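Local atomic coordinates of M152 protein (PDB entry 4G59), a protein that is an MHC class I-like glycoprotein of murine cytomegalovirus, probably helping the virus to evade immune recognition of infected cells. Residues T22-S27 against S38-Q43. Numbering follows the deposited sequence.
Sequences TATFIS and SINLEQ
In Phe25 and Ile39 the first torsions put CG of Phe25 (chi1 -65°) and CG1 of Ile39 (chi1 -55°) anti to their carbonyl carbons, beside the backbone N; the pairing of the strands brings the two residues together, and they run side by side. They form a non-hydrogen-bonded pair in an antiparallel beta hairpin of strands 22-31 and 34-40, within the eight-stranded sheet of an MHC class I-like platform. Ile39 CG1 touches Phe25 CD1 at 3.6 Å, its CD1 reaches Phe25 CE1 at 3.7 Å, and its CG2 sits over one face of the ring. This is the helix-facing side of the sheet: Phe73 of helix 68-89 meets the Phe25 ring at a slant, and Trp168 of helix 161-178 touches Ile39. Further along the same face, Leu41 CD2 packs on Ala23 CB at 4.1 Å.

The backbones are joined by two reciprocal pairs of bonds, Thr24 with Asn40 and Ile26 with Ser38. Ile26 N to Ser38 O is short and nearly straight (2.8 Å, 174° at the hydrogen), whereas the return bond from Ser38 N to Ile26 O is longer at 3.1 Å. Between the pairs, Ile39 CA lies 3.2 Å from Thr24 O in a CH...O contact. On the other face, Thr24 lies alongside Asn40, and Ser38 OG rests 3.5 Å from Ile26 CB. Beyond the Thr24-Asn40 pair no direct backbone hydrogen bond joins the two segments; a water accepts from both Thr22 N and Glu42 N, the latter at 3.1 Å.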
loop_
_atom_site.group_PDB
_atom_site.type_symbol
_atom_site.label_atom_id
_atom_site.label_comp_id
_atom_site.label_asym_id
_atom_site.label_seq_id
_atom_site.Cartn_x
_atom_site.Cartn_y
_atom_site.Cartn_z
ATOM N N THR B 22 21.447 6.982 -0.970
ATOM C CA THR B 22 21.025 6.006 0.023
ATOM C C THR B 22 19.916 5.137 -0.561
ATOM O O THR B 22 18.782 5.582 -0.727
ATOM C CB THR B 22 20.563 6.685 1.320
ATOM O OG1 THR B 22 21.563 7.623 1.743
ATOM C CG2 THR B 22 20.356 5.646 2.410
ATOM N N ALA B 23 20.274 3.899 -0.888
ATOM C CA ALA B 23 19.341 2.935 -1.477
ATOM C C ALA B 23 18.657 2.117 -0.400
ATOM O O ALA B 23 19.329 1.578 0.483
ATOM C CB ALA B 23 20.069 2.004 -2.430
ATOM N N THR B 24 17.332 2.008 -0.480
ATOM C CA THR B 24 16.584 1.166 0.450
ATOM C C THR B 24 16.124 -0.114 -0.244
ATOM O O THR B 24 15.354 -0.044 -1.217
ATOM C CB THR B 24 15.373 1.910 1.022
ATOM O OG1 THR B 24 15.834 2.994 1.828
ATOM C CG2 THR B 24 14.551 0.994 1.909
ATOM N N PHE B 25 16.590 -1.274 0.243
ATOM C CA PHE B 25 16.180 -2.560 -0.326
ATOM C C PHE B 25 15.107 -3.140 0.571
ATOM O O PHE B 25 15.367 -3.409 1.762
ATOM C CB PHE B 25 17.356 -3.526 -0.405
ATOM C CG PHE B 25 18.447 -3.097 -1.354
ATOM C CD1 PHE B 25 18.536 -3.648 -2.620
ATOM C CD2 PHE B 25 19.389 -2.137 -0.985
ATOM C CE1 PHE B 25 19.528 -3.259 -3.501
ATOM C CE2 PHE B 25 20.389 -1.744 -1.877
ATOM C CZ PHE B 25 20.449 -2.304 -3.135
ATOM N N ILE B 26 13.902 -3.334 0.032
ATOM C CA ILE B 26 12.812 -3.844 0.865
ATOM C C ILE B 26 12.364 -5.239 0.454
ATOM O O ILE B 26 12.171 -5.515 -0.740
ATOM C CB ILE B 26 11.606 -2.894 0.915
ATOM C CG1 ILE B 26 11.978 -1.614 1.669
ATOM C CG2 ILE B 26 10.451 -3.522 1.657
ATOM C CD1 ILE B 26 11.010 -0.484 1.445
ATOM N N SER B 27 12.222 -6.123 1.442
ATOM C CA SER B 27 11.746 -7.472 1.185
ATOM C C SER B 27 10.600 -7.827 2.118
ATOM O O SER B 27 10.723 -7.791 3.364
ATOM C CB SER B 27 12.878 -8.489 1.274
ATOM O OG SER B 27 13.649 -8.454 0.099
ATOM N N SER B 38 11.679 -4.529 -3.588
ATOM C CA SER B 38 11.717 -3.196 -4.183
ATOM C C SER B 38 12.950 -2.436 -3.748
ATOM O O SER B 38 13.429 -2.591 -2.617
ATOM C CB SER B 38 10.504 -2.380 -3.772
ATOM O OG SER B 38 10.568 -2.156 -2.380
ATOM N N ILE B 39 13.469 -1.612 -4.654
ATOM C CA ILE B 39 14.546 -0.685 -4.297
ATOM C C ILE B 39 14.076 0.752 -4.533
ATOM O O ILE B 39 13.357 1.027 -5.510
ATOM C CB ILE B 39 15.781 -0.917 -5.153
ATOM C CG1 ILE B 39 16.230 -2.371 -5.062
ATOM C CG2 ILE B 39 16.892 0.033 -4.742
ATOM C CD1 ILE B 39 17.067 -2.802 -6.245
ATOM N N ASN B 40 14.481 1.667 -3.649
ATOM C CA ASN B 40 14.240 3.080 -3.894
ATOM C C ASN B 40 15.382 3.918 -3.341
ATOM O O ASN B 40 16.209 3.420 -2.571
ATOM C CB ASN B 40 12.875 3.522 -3.334
ATOM C CG ASN B 40 12.814 3.454 -1.815
ATOM O OD1 ASN B 40 13.133 4.437 -1.120
ATOM N ND2 ASN B 40 12.387 2.294 -1.280
ATOM N N LEU B 41 15.445 5.174 -3.760
ATOM C CA LEU B 41 16.458 6.112 -3.287
ATOM C C LEU B 41 15.740 7.023 -2.319
ATOM O O LEU B 41 14.523 6.948 -2.245
ATOM C CB LEU B 41 17.047 6.888 -4.469
ATOM C CG LEU B 41 17.881 5.996 -5.379
ATOM C CD1 LEU B 41 18.464 6.785 -6.543
ATOM C CD2 LEU B 41 19.010 5.378 -4.559
ATOM N N GLU B 42 16.461 7.865 -1.588
ATOM C CA GLU B 42 15.863 8.592 -0.474
ATOM C C GLU B 42 14.704 9.529 -0.861
ATOM O O GLU B 42 13.737 9.660 -0.111
ATOM C CB GLU B 42 16.925 9.347 0.330
ATOM C CG GLU B 42 16.421 9.857 1.670
ATOM C CD GLU B 42 17.445 10.704 2.393
ATOM O OE1 GLU B 42 18.586 10.814 1.896
ATOM O OE2 GLU B 42 17.113 11.261 3.457
ATOM N N GLN B 43 14.780 10.174 -2.018
ATOM C CA GLN B 43 13.672 11.029 -2.431
ATOM C C GLN B 43 12.901 10.459 -3.648
ATOM O O GLN B 43 12.184 11.199 -4.330
ATOM C CB GLN B 43 14.155 12.468 -2.676
ATOM C CG GLN B 43 14.390 13.293 -1.399
ATOM C CD GLN B 43 15.849 13.310 -0.921
ATOM O OE1 GLN B 43 16.753 12.770 -1.574
ATOM N NE2 GLN B 43 16.079 13.941 0.229
HETATM O O HOH W 1 19.338 8.973 -1.910
HETATM O O HOH W 2 8.945 -4.393 -1.029
#